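Local atomic coordinates of beta-galactosidase (Bacteroides thetaiotaomicron, PDB entry 5MUJ), a protein that probably hydrolyses glycosidic bonds in the plant pectin rhamnogalacturonan II and binds a chain B oligosaccharide of that polymer. Residues G81-G84 with T85-R88; K116-C119 with N120-G124; S97-L100 with L101-R104; I189-I192 with H193-D196; P53-N56 with Y57-I60. All coordinates share one frame; numbering follows the deposited sequence. Where two conformers were deposited one is given.

In the fold
Five four-stranded antiparallel sheets make this chain a five-bladed beta-propeller, closed by strand 45-51 joining the blade of 331-363. From the N terminus, interaction 5 turns the chain from 45-51 into 59-68, and interaction 1 closes the loop between 71-79 and 90-97. Interaction 3 then closes the hairpin from 90-97 to 104-110, interaction 2 leads into 121-126 of the next blade, and interaction 4 lies on the way from 183-184 to 204-212. They follow in series without nesting. Interactions 1 and 5 touch where Lys59 meets Lys82, and interactions 1 and 2 touch through Arg88 and Asn120; interactions 3 and 4 lie about 38 Å apart between centres.

Interaction 1 (G81-G84 with T85-R88); sequences GKTG and TDGR
Residues 81-88 bend back so sharply that Gly81 CA lies 3.8 Å from Gly87 CA, pinching the base of the loop that joins strands 71-79 and 90-97 in one blade of the five-bladed propeller. The loop carries no regular secondary structure; the carboxylate of Asp86 lies inside it and accepts from its backbone amides. With chi1 at 67°, Asp86 CG sits between its own backbone N and carbonyl carbon, which turns the carboxylate back across the loop toward two successive amides. Lys82 N donates to Asp86 OD2 over 2.9 Å on the syn lone pair, on the side of the other oxygen. Thr83 N reaches Asp86 OD1 at 2.8 Å from a different direction, rising 42° above the carboxylate plane. With both oxygens engaged, rotation of the carboxylate is probably restricted.

The hydroxyl of Thr83 adds a weaker second layer. It donates weakly to Asp86 OD1, with OG1 3.1 Å away, and Thr85 N in turn makes a weak bond to Thr83 OG1 at 3.3 Å. Outside the loop, Tyr79 OH bonds both Thr83 O and Gly87 N. Gly84, at the apex, belongs to the glycan pocket and touches a bound alpha-L-rhamnopyranose. At the base, Asp86 OD1 also presses against Gly81 CA, 3.2 Å away.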
loop_
_atom_site.group_PDB
_atom_site.type_symbol
_atom_site.label_atom_id
_atom_site.label_comp_id
_atom_site.label_asym_id
_atom_site.label_seq_id
_atom_site.Cartn_x
_atom_site.Cartn_y
_atom_site.Cartn_z
ATOM N N GLY A 81 -3.360 -15.405 11.385
ATOM C CA GLY A 81 -2.782 -15.697 12.689
ATOM C C GLY A 81 -3.031 -14.535 13.635
ATOM O O GLY A 81 -3.308 -13.428 13.189
ATOM N N LYS A 82 -2.909 -14.803 14.933
ATOM C CA LYS A 82 -2.901 -13.761 15.991
ATOM C C LYS A 82 -1.523 -13.170 16.298
ATOM O O LYS A 82 -1.407 -12.002 16.666
ATOM C CB LYS A 82 -3.467 -14.334 17.295
ATOM C CG LYS A 82 -3.643 -13.305 18.399
ATOM C CD LYS A 82 -4.415 -13.831 19.597
ATOM C CE LYS A 82 -4.645 -12.717 20.609
ATOM N NZ LYS A 82 -3.413 -12.340 21.343
ATOM N N THR A 83 -0.504 -14.010 16.183
ATOM C CA THR A 83 0.868 -13.673 16.560
ATOM C C THR A 83 1.758 -13.625 15.314
ATOM O O THR A 83 1.292 -13.837 14.183
ATOM C CB THR A 83 1.448 -14.705 17.562
ATOM O OG1 THR A 83 1.796 -15.925 16.881
ATOM C CG2 THR A 83 0.477 -15.006 18.705
ATOM N N GLY A 84 3.045 -13.357 15.548
ATOM C CA GLY A 84 4.059 -13.316 14.494
ATOM C C GLY A 84 4.347 -14.622 13.784
ATOM O O GLY A 84 4.870 -14.614 12.680
ATOM N N THR A 85 4.036 -15.752 14.412
ATOM C CA THR A 85 4.394 -17.038 13.824
ATOM C C THR A 85 3.292 -18.066 13.624
ATOM O O THR A 85 3.552 -19.092 12.996
ATOM C CB THR A 85 5.521 -17.704 14.659
ATOM O OG1 THR A 85 5.062 -17.935 15.993
ATOM C CG2 THR A 85 6.761 -16.828 14.699
ATOM N N ASP A 86 2.079 -17.807 14.127
ATOM C CA ASP A 86 1.024 -18.827 14.094
ATOM C C ASP A 86 0.313 -18.944 12.755
ATOM O O ASP A 86 -0.236 -19.997 12.464
ATOM C CB ASP A 86 0.019 -18.685 15.245
ATOM C CG ASP A 86 -0.825 -17.423 15.163
ATOM O OD1 ASP A 86 -0.326 -16.378 14.689
ATOM O OD2 ASP A 86 -1.991 -17.473 15.619
ATOM N N GLY A 87 0.356 -17.898 11.934
ATOM C CA GLY A 87 -0.377 -17.883 10.681
ATOM C C GLY A 87 0.485 -18.412 9.571
ATOM O O GLY A 87 1.693 -18.463 9.689
ATOM N N ARG A 88 -0.138 -18.796 8.482
ATOM C CA ARG A 88 0.576 -19.284 7.319
ATOM C C ARG A 88 1.216 -18.130 6.529
ATOM O O ARG A 88 2.339 -18.272 6.015
ATOM C CB ARG A 88 -0.360 -20.066 6.410
ATOM C CG ARG A 88 0.303 -20.585 5.148
ATOM C CD ARG A 88 -0.576 -21.535 4.369
ATOM N NE ARG A 88 0.104 -22.011 3.161
ATOM C CZ ARG A 88 -0.392 -22.881 2.279
ATOM N NH1 ARG A 88 -1.624 -23.378 2.439
ATOM N NH2 ARG A 88 0.335 -23.240 1.213
#

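Interaction 2 (K116-C119 with N120-G124); sequences KWDC and NQRGG
A salt bridge from Asp118 to Arg122 spans the junction between a type I beta turn, Lys116 to Cys119, and the start of strand 121-126. Arg122 NH1 lies 2.9 Å from Asp118 OD2, but the bond is bent, with an N-H...O angle of 139°. The carboxylate and guanidinium planes stand 64° apart; NH1 comes in from above the carboxylate plane, and OD2 is itself tilted from the guanidinium plane. The arginine reaches back because its chain kinks at chi2 and chi3, laying CD 3.3 Å from Asp118 O and 3.5 Å from Asp118 OD2. Between the two charged residues the chain makes a classic beta bulge, Asn120 and Gln121 both facing Gly153 on the neighbouring strand 146-153 of this propeller blade. Cys119 SG packs 3.8 Å from Asn120 CG. Each charged group has further partners: Asp118 OD2 also bonds Tyr150 OH and Asp118 OD1 pairs with Arg113, while Arg122 NE bonds Ser111 O and Arg122 NH2 pairs with Glu181. Asn120 sends its ND2 to Glu154 O, and Gln121 NE2 bonds Gly155 O. On the other side of Asp118, its CB sits over the centre of one face of the Trp117 ring, 3.7 Å above the plane.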
loop_
_atom_site.group_PDB
_atom_site.type_symbol
_atom_site.label_atom_id
_atom_site.label_comp_id
_atom_site.label_asym_id
_atom_site.label_seq_id
_atom_site.Cartn_x
_atom_site.Cartn_y
_atom_site.Cartn_z
ATOM N N LYS A 116 4.907 -23.578 -5.351
ATOM C CA LYS A 116 5.490 -22.429 -6.027
ATOM C C LYS A 116 6.297 -21.577 -5.037
ATOM O O LYS A 116 6.223 -21.780 -3.846
ATOM C CB LYS A 116 4.370 -21.613 -6.699
ATOM C CG LYS A 116 3.676 -22.382 -7.807
ATOM C CD LYS A 116 4.526 -22.481 -9.057
ATOM C CE LYS A 116 3.884 -23.439 -10.012
ATOM N NZ LYS A 116 4.578 -23.563 -11.286
ATOM N N TRP A 117 7.047 -20.610 -5.575
ATOM C CA TRP A 117 7.951 -19.731 -4.797
ATOM C C TRP A 117 7.223 -18.882 -3.764
ATOM O O TRP A 117 7.788 -18.460 -2.773
ATOM C CB TRP A 117 8.756 -18.827 -5.732
ATOM C CG TRP A 117 7.983 -17.751 -6.401
ATOM C CD1 TRP A 117 7.276 -17.833 -7.571
ATOM C CD2 TRP A 117 7.809 -16.417 -5.923
ATOM N NE1 TRP A 117 6.698 -16.640 -7.862
ATOM C CE2 TRP A 117 7.006 -15.738 -6.869
ATOM C CE3 TRP A 117 8.256 -15.729 -4.790
ATOM C CZ2 TRP A 117 6.624 -14.400 -6.708
ATOM C CZ3 TRP A 117 7.917 -14.418 -4.640
ATOM C CH2 TRP A 117 7.091 -13.749 -5.605
ATOM N N ASP A 118 5.965 -18.618 -4.054
ATOM C CA ASP A 118 5.126 -17.768 -3.221
ATOM C C ASP A 118 4.064 -18.594 -2.486
ATOM O O ASP A 118 2.952 -18.127 -2.282
ATOM C CB ASP A 118 4.487 -16.686 -4.097
ATOM C CG ASP A 118 3.723 -17.250 -5.284
ATOM O OD1 ASP A 118 3.605 -18.517 -5.380
ATOM O OD2 ASP A 118 3.208 -16.431 -6.115
ATOM N N CYS A 119 4.366 -19.833 -2.106
ATOM C CA CYS A 119 3.319 -20.717 -1.582
ATOM C C CYS A 119 2.635 -20.216 -0.313
ATOM O O CYS A 119 1.448 -20.459 -0.134
ATOM C CB CYS A 119 3.857 -22.118 -1.370
ATOM S SG CYS A 119 5.229 -22.159 -0.214
ATOM N N ASN A 120 3.348 -19.465 0.526
ATOM C CA ASN A 120 2.853 -19.041 1.856
ATOM C C ASN A 120 2.517 -17.545 2.012
ATOM O O ASN A 120 1.801 -17.179 2.947
ATOM C CB ASN A 120 3.867 -19.473 2.942
ATOM C CG ASN A 120 3.936 -20.974 3.103
ATOM O OD1 ASN A 120 2.932 -21.669 2.921
ATOM N ND2 ASN A 120 5.107 -21.493 3.478
ATOM N N GLN A 121 2.988 -16.691 1.091
ATOM C CA GLN A 121 2.744 -15.242 1.139
ATOM C C GLN A 121 2.304 -14.740 -0.215
ATOM O O GLN A 121 3.034 -14.885 -1.193
ATOM C CB GLN A 121 3.994 -14.463 1.558
ATOM C CG GLN A 121 4.669 -14.984 2.837
ATOM C CD GLN A 121 3.924 -14.566 4.106
ATOM O OE1 GLN A 121 3.087 -13.685 4.069
ATOM N NE2 GLN A 121 4.235 -15.185 5.212
ATOM N N ARG A 122 1.064 -14.232 -0.278
ATOM C CA ARG A 122 0.431 -13.790 -1.523
ATOM C C ARG A 122 -0.333 -12.502 -1.233
ATOM O O ARG A 122 -1.575 -12.527 -1.093
ATOM C CB ARG A 122 -0.546 -14.871 -2.046
ATOM C CG ARG A 122 0.123 -16.228 -2.345
ATOM C CD ARG A 122 0.592 -16.401 -3.775
ATOM N NE ARG A 122 -0.521 -16.765 -4.629
ATOM C CZ ARG A 122 -0.629 -16.546 -5.935
ATOM N NH1 ARG A 122 0.370 -16.017 -6.640
ATOM N NH2 ARG A 122 -1.748 -16.911 -6.561
ATOM N N GLY A 123 0.356 -11.366 -1.120
ATOM C CA GLY A 123 -0.303 -10.101 -0.723
ATOM C C GLY A 123 -0.266 -9.090 -1.843
ATOM O O GLY A 123 0.734 -8.420 -2.065
ATOM N N GLY A 124 -1.413 -8.821 -2.471
ATOM C CA GLY A 124 -1.459 -8.122 -3.744
ATOM C C GLY A 124 -1.952 -6.696 -3.799
ATOM O O GLY A 124 -2.761 -6.249 -2.945
#

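Interaction 3 (S97-L100 with L101-R104); sequences SDNL and LDWR
A chi1 of 67° folds the amide of Asn99 back over the turn, where it meets Leu101 and Asp102. Asn99 OD1 accepts two backbone bonds: Asp102 N, 2.9 Å away, arrives nearly straight (174°) on a lone pair in the carbonyl plane, whereas Leu101 N, also at 2.9 Å, comes from 54° above that plane. The second of these makes an Asx turn. Asn99 ND2 donates to Asp102 OD1 at 2.9 Å, the acceptor lying in the plane of the amide. Ser97 begins an ST turn, its OG accepting from Asn99 N, and the same OG donates to Asp102 O at 2.7 Å. Together these bonds close the hairpin between strands 90-97 and 104-110 of one propeller blade. Ser97 CB rests over the middle of the Trp103 six-membered ring, 3.4 Å from its centroid, in a CH-pi contact. At the indole edge, Trp103 NE1 bonds Leu100 O at 2.9 Å. Water 1 bridges Asp98 N and Asp102 O; the Asp98-Arg104 ion pair is long, and Arg104 has a stronger partner in Glu96. A flipped Asn99 amide would put NH2 against two backbone N-H groups, so the bonding fixes its orientation and probably helps hold the turn.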
loop_
_atom_site.group_PDB
_atom_site.type_symbol
_atom_site.label_atom_id
_atom_site.label_comp_id
_atom_site.label_asym_id
_atom_site.label_seq_id
_atom_site.Cartn_x
_atom_site.Cartn_y
_atom_site.Cartn_z
ATOM N N SER A 97 -18.465 -2.411 -2.733
ATOM C CA SER A 97 -19.263 -1.326 -2.122
ATOM C C SER A 97 -19.967 -0.506 -3.179
ATOM O O SER A 97 -19.456 -0.278 -4.298
ATOM C CB SER A 97 -18.376 -0.380 -1.311
ATOM O OG SER A 97 -19.135 0.675 -0.735
ATOM N N ASP A 98 -21.144 -0.046 -2.786
ATOM C CA ASP A 98 -21.889 0.962 -3.554
ATOM C C ASP A 98 -21.656 2.392 -3.081
ATOM O O ASP A 98 -22.065 3.330 -3.784
ATOM C CB ASP A 98 -23.403 0.682 -3.498
ATOM C CG ASP A 98 -23.776 -0.641 -4.113
ATOM O OD1 ASP A 98 -23.438 -0.898 -5.289
ATOM O OD2 ASP A 98 -24.449 -1.417 -3.420
ATOM N N ASN A 99 -21.066 2.594 -1.892
ATOM C CA ASN A 99 -21.025 3.960 -1.333
ATOM C C ASN A 99 -19.687 4.364 -0.727
ATOM O O ASN A 99 -19.605 5.378 -0.019
ATOM C CB ASN A 99 -22.156 4.145 -0.296
ATOM C CG ASN A 99 -21.964 3.291 0.929
ATOM O OD1 ASN A 99 -21.009 2.503 1.006
ATOM N ND2 ASN A 99 -22.850 3.418 1.893
ATOM N N LEU A 100 -18.651 3.579 -1.032
ATOM C CA LEU A 100 -17.289 3.679 -0.421
ATOM C C LEU A 100 -17.169 3.431 1.097
ATOM O O LEU A 100 -16.053 3.322 1.605
ATOM C CB LEU A 100 -16.574 4.989 -0.800
ATOM C CG LEU A 100 -16.200 5.166 -2.267
ATOM C CD1 LEU A 100 -15.975 6.618 -2.660
ATOM C CD2 LEU A 100 -14.950 4.324 -2.494
ATOM N N LEU A 101 -18.272 3.241 1.816
ATOM C CA LEU A 101 -18.268 3.170 3.267
ATOM C C LEU A 101 -18.601 1.779 3.802
ATOM O O LEU A 101 -17.989 1.314 4.766
ATOM C CB LEU A 101 -19.304 4.184 3.822
ATOM C CG LEU A 101 -19.000 5.647 3.488
ATOM C CD1 LEU A 101 -20.232 6.518 3.875
ATOM C CD2 LEU A 101 -17.667 6.111 4.146
ATOM N N ASP A 102 -19.650 1.189 3.214
ATOM C CA ASP A 102 -20.173 -0.123 3.532
ATOM C C ASP A 102 -19.653 -1.128 2.505
ATOM O O ASP A 102 -19.919 -1.000 1.288
ATOM C CB ASP A 102 -21.715 -0.131 3.490
ATOM C CG ASP A 102 -22.343 0.719 4.584
ATOM O OD1 ASP A 102 -22.513 1.932 4.387
ATOM O OD2 ASP A 102 -22.653 0.166 5.650
ATOM N N TRP A 103 -19.017 -2.154 3.032
ATOM C CA TRP A 103 -18.201 -3.104 2.217
ATOM C C TRP A 103 -18.667 -4.531 2.424
ATOM O O TRP A 103 -18.996 -4.934 3.555
ATOM C CB TRP A 103 -16.673 -3.003 2.554
ATOM C CG TRP A 103 -16.140 -1.718 2.075
ATOM C CD1 TRP A 103 -16.092 -0.527 2.770
ATOM C CD2 TRP A 103 -15.630 -1.432 0.770
ATOM N NE1 TRP A 103 -15.607 0.475 1.955
ATOM C CE2 TRP A 103 -15.313 -0.061 0.730
ATOM C CE3 TRP A 103 -15.445 -2.193 -0.378
ATOM C CZ2 TRP A 103 -14.863 0.549 -0.429
ATOM C CZ3 TRP A 103 -14.988 -1.589 -1.484
ATOM C CH2 TRP A 103 -14.680 -0.243 -1.510
ATOM N N ARG A 104 -18.696 -5.301 1.337
ATOM C CA ARG A 104 -19.015 -6.733 1.434
ATOM C C ARG A 104 -17.913 -7.588 0.792
ATOM O O ARG A 104 -17.646 -7.474 -0.397
ATOM C CB ARG A 104 -20.346 -7.028 0.767
ATOM C CG ARG A 104 -21.549 -6.274 1.359
ATOM C CD ARG A 104 -22.793 -6.533 0.530
ATOM N NE ARG A 104 -22.616 -6.014 -0.829
ATOM C CZ ARG A 104 -22.854 -4.753 -1.190
ATOM N NH1 ARG A 104 -23.302 -3.870 -0.296
ATOM N NH2 ARG A 104 -22.626 -4.362 -2.438
HETATM O O HOH W 1 -22.122 -0.697 -0.171
#

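Interaction 4 (I189-I192 with H193-D196); sequences ILSI and HDKD
Backbone hydrogen bonding between Ser191 and Asp194 shapes a type I beta turn in the connection from strand 183-184 to strand 204-212, that is, between two propeller blades. The turn's own bond, Asp194 N to Ser191 O, is weak at 3.4 Å.

Side-chain oxygens reinforce it. Asp194 OD2 accepts from Ser191 N at 2.9 Å, the N-H coming from 51° above the carboxylate plane. Ser191 has two conformers; in one, its OG accepts from His193 N as in an ST turn, a bond that is doubtful for the other. A chi1 of -61° carries the Asp194 carboxylate back along the turn toward Ser191.

Apolar contact occurs at the turn's corner, where Ile192 and His193 lie side by side. Ile192 CG1 stands over one face of the imidazole, 3.7 Å from the ring centroid in a CH-pi contact, and Ile192 CD1 approaches His193 CE1 at 3.8 Å. The Ile192 side chain also rests on Phe166 and Pro164, not far from the bound methylated fucose derivative.

Arg255 forms salt bridges with both Asp194 and Asp196. Asp194 OD2 therefore joins a turn amide to a cationic partner, which probably stabilises its negative charge and ties this loop to the next blade.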
loop_
_atom_site.group_PDB
_atom_site.type_symbol
_atom_site.label_atom_id
_atom_site.label_comp_id
_atom_site.label_asym_id
_atom_site.label_seq_id
_atom_site.Cartn_x
_atom_site.Cartn_y
_atom_site.Cartn_z
ATOM N N ILE A 189 9.397 -11.068 -10.073
ATOM C CA ILE A 189 9.916 -10.080 -11.025
ATOM C C ILE A 189 11.070 -9.233 -10.475
ATOM O O ILE A 189 11.894 -8.745 -11.255
ATOM C CB ILE A 189 8.814 -9.191 -11.666
ATOM C CG1 ILE A 189 7.860 -8.554 -10.624
ATOM C CG2 ILE A 189 8.107 -9.993 -12.757
ATOM C CD1 ILE A 189 7.085 -7.380 -11.185
ATOM N N LEU A 190 11.115 -9.045 -9.158
ATOM C CA LEU A 190 12.274 -8.470 -8.478
ATOM C C LEU A 190 12.523 -9.302 -7.257
ATOM O O LEU A 190 11.606 -9.781 -6.596
ATOM C CB LEU A 190 12.108 -7.018 -8.029
ATOM C CG LEU A 190 11.658 -5.881 -8.974
ATOM C CD1 LEU A 190 10.451 -6.225 -9.802
ATOM C CD2 LEU A 190 11.338 -4.659 -8.144
ATOM N N SER A 191 13.780 -9.406 -6.876
ATOM C CA SER A 191 14.128 -10.171 -5.695
ATOM C C SER A 191 15.389 -9.561 -5.122
ATOM O O SER A 191 16.093 -8.850 -5.836
ATOM C CB SER A 191 14.307 -11.639 -6.070
ATOM O OG SER A 191 15.200 -12.322 -5.199
ATOM N N ILE A 192 15.643 -9.853 -3.852
ATOM C CA ILE A 192 16.871 -9.382 -3.130
ATOM C C ILE A 192 18.202 -10.032 -3.612
ATOM O O ILE A 192 19.271 -9.512 -3.340
ATOM C CB ILE A 192 16.758 -9.610 -1.590
ATOM C CG1 ILE A 192 16.938 -11.108 -1.235
ATOM C CG2 ILE A 192 15.457 -9.006 -1.042
ATOM C CD1 ILE A 192 17.010 -11.489 0.215
ATOM N N HIS A 193 18.062 -11.186 -4.265
ATOM C CA HIS A 193 19.125 -11.998 -4.814
ATOM C C HIS A 193 19.504 -11.626 -6.222
ATOM O O HIS A 193 20.509 -12.141 -6.729
ATOM C CB HIS A 193 18.683 -13.450 -4.762
ATOM C CG HIS A 193 18.490 -13.964 -3.371
ATOM N ND1 HIS A 193 19.424 -13.785 -2.376
ATOM C CD2 HIS A 193 17.461 -14.630 -2.805
ATOM C CE1 HIS A 193 18.989 -14.335 -1.257
ATOM N NE2 HIS A 193 17.799 -14.855 -1.493
ATOM N N ASP A 194 18.790 -10.704 -6.848
ATOM C CA ASP A 194 19.162 -10.252 -8.178
ATOM C C ASP A 194 20.587 -9.641 -8.181
ATOM O O ASP A 194 21.005 -9.000 -7.221
ATOM C CB ASP A 194 18.189 -9.192 -8.700
ATOM C CG ASP A 194 16.713 -9.669 -8.839
ATOM O OD1 ASP A 194 16.424 -10.855 -9.034
ATOM O OD2 ASP A 194 15.827 -8.767 -8.821
ATOM N N LYS A 195 21.295 -9.815 -9.293
ATOM C CA LYS A 195 22.655 -9.241 -9.509
ATOM C C LYS A 195 22.637 -7.733 -9.364
ATOM O O LYS A 195 23.575 -7.143 -8.872
ATOM C CB LYS A 195 23.087 -9.531 -10.945
ATOM N N ASP A 196 21.526 -7.127 -9.793
ATOM C CA ASP A 196 21.350 -5.664 -9.789
ATOM C C ASP A 196 20.581 -5.113 -8.580
ATOM O O ASP A 196 20.246 -3.932 -8.570
ATOM C CB ASP A 196 20.662 -5.225 -11.090
ATOM C CG ASP A 196 19.283 -5.814 -11.256
ATOM O OD1 ASP A 196 19.188 -7.052 -11.421
ATOM O OD2 ASP A 196 18.288 -5.047 -11.215
#

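Interaction 5 (P53-N56 with Y57-I60); sequences PTDN and YHKI
Asp55 OD1 receives Tyr57 N at 2.8 Å and at the same time meets the edge of the His58 ring. The N-H...O hydrogen bond is somewhat bent, at 146°, and uses the anti side of the carboxylate; because the donor is two residues on, it forms an Asx turn. With chi1 at 58° the carboxylate lies back over the following residues, within reach of both Tyr57 and His58. His58 CD2 is the carbon that approaches, 3.0 Å from Asp55 OD1 and 3.3 Å from Asp55 OD2, with the carboxylate and imidazole planes turned 45° apart.

The turn joins strand 45-51, the N-terminal strand that completes the last blade in sequence, with strands 331-340, 343-351 and 357-363, to strand 59-68, which begins the first. Pro53, buried, packs against the start of strand 59-68: Pro53 CB lies 3.3 Å from His58 O, and Ile60 CD1 comes within 3.5 Å of Pro53 N. Ile60 also packs on Tyr76, Val78 and Ile359. Tyr57 instead lays one ring face over the Asn56 carbonyl and sends its hydroxyl to Glu378.

Water 2 donates to Asn56 O at 2.8 Å and accepts from Lys59 NZ at 2.9 Å. Lys59 NZ also bonds Lys82 O and Glu355 O, linking this turn to two other loops. Carbon-bound hydrogens of an imidazole carry partial positive charge, so the edge-on approach of His58 to the carboxylate is probably attractive, supplementing the hydrogen bond that Asp55 accepts from Tyr57 N.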
loop_
_atom_site.group_PDB
_atom_site.type_symbol
_atom_site.label_atom_id
_atom_site.label_comp_id
_atom_site.label_asym_id
_atom_site.label_seq_id
_atom_site.Cartn_x
_atom_site.Cartn_y
_atom_site.Cartn_z
ATOM N N PRO A 53 -11.630 -8.061 10.774
ATOM C CA PRO A 53 -11.669 -9.486 11.089
ATOM C C PRO A 53 -12.758 -9.820 12.100
ATOM O O PRO A 53 -13.037 -8.998 13.001
ATOM C CB PRO A 53 -10.272 -9.750 11.672
ATOM C CG PRO A 53 -9.915 -8.461 12.293
ATOM C CD PRO A 53 -10.454 -7.410 11.382
ATOM N N THR A 54 -13.387 -10.968 11.892
ATOM C CA THR A 54 -14.473 -11.429 12.773
ATOM C C THR A 54 -13.964 -12.247 13.980
ATOM O O THR A 54 -14.736 -12.569 14.872
ATOM C CB THR A 54 -15.602 -12.181 12.008
ATOM O OG1 THR A 54 -15.088 -13.255 11.204
ATOM C CG2 THR A 54 -16.361 -11.222 11.109
ATOM N N ASP A 55 -12.658 -12.510 14.056
ATOM C CA ASP A 55 -12.068 -13.139 15.231
ATOM C C ASP A 55 -10.667 -12.579 15.402
ATOM O O ASP A 55 -10.244 -11.770 14.576
ATOM C CB ASP A 55 -12.051 -14.663 15.106
ATOM C CG ASP A 55 -11.293 -15.138 13.897
ATOM O OD1 ASP A 55 -10.078 -14.802 13.778
ATOM O OD2 ASP A 55 -11.911 -15.835 13.053
ATOM N N ASN A 56 -9.968 -13.004 16.457
ATOM C CA ASN A 56 -8.616 -12.507 16.762
ATOM C C ASN A 56 -7.462 -13.229 16.078
ATOM O O ASN A 56 -6.331 -12.838 16.286
ATOM C CB ASN A 56 -8.381 -12.517 18.283
ATOM C CG ASN A 56 -9.245 -11.499 18.986
ATOM O OD1 ASN A 56 -9.813 -11.748 20.058
ATOM N ND2 ASN A 56 -9.397 -10.354 18.346
ATOM N N TYR A 57 -7.764 -14.196 15.223
ATOM C CA TYR A 57 -6.755 -14.975 14.494
ATOM C C TYR A 57 -6.768 -14.652 12.988
ATOM O O TYR A 57 -6.358 -15.466 12.131
ATOM C CB TYR A 57 -6.962 -16.462 14.807
ATOM C CG TYR A 57 -6.788 -16.711 16.272
ATOM C CD1 TYR A 57 -7.809 -16.417 17.183
ATOM C CD2 TYR A 57 -5.562 -17.147 16.770
ATOM C CE1 TYR A 57 -7.608 -16.576 18.541
ATOM C CE2 TYR A 57 -5.353 -17.313 18.124
ATOM C CZ TYR A 57 -6.382 -17.042 19.006
ATOM O OH TYR A 57 -6.158 -17.202 20.352
ATOM N N HIS A 58 -7.179 -13.435 12.660
ATOM C CA HIS A 58 -7.054 -12.874 11.330
ATOM C C HIS A 58 -6.752 -11.406 11.497
ATOM O O HIS A 58 -7.253 -10.741 12.439
ATOM C CB HIS A 58 -8.311 -13.084 10.448
ATOM C CG HIS A 58 -8.651 -14.523 10.206
ATOM N ND1 HIS A 58 -8.192 -15.239 9.118
ATOM C CD2 HIS A 58 -9.416 -15.382 10.916
ATOM C CE1 HIS A 58 -8.651 -16.476 9.181
ATOM N NE2 HIS A 58 -9.395 -16.589 10.262
ATOM N N LYS A 59 -5.934 -10.889 10.584
ATOM C CA LYS A 59 -5.608 -9.486 10.514
ATOM C C LYS A 59 -5.779 -9.036 9.077
ATOM O O LYS A 59 -5.375 -9.737 8.161
ATOM C CB LYS A 59 -4.156 -9.260 10.972
ATOM C CG LYS A 59 -3.878 -9.740 12.382
ATOM C CD LYS A 59 -2.390 -9.612 12.747
ATOM C CE LYS A 59 -1.966 -10.323 14.032
ATOM N NZ LYS A 59 -2.546 -9.733 15.276
ATOM N N ILE A 60 -6.322 -7.840 8.893
ATOM C CA ILE A 60 -6.705 -7.305 7.586
ATOM C C ILE A 60 -5.977 -5.966 7.328
ATOM O O ILE A 60 -6.025 -5.065 8.171
ATOM C CB ILE A 60 -8.247 -7.134 7.516
ATOM C CG1 ILE A 60 -8.898 -8.526 7.426
ATOM C CG2 ILE A 60 -8.634 -6.254 6.332
ATOM C CD1 ILE A 60 -10.415 -8.518 7.475
HETATM O O HOH W 2 -5.266 -10.220 15.975
#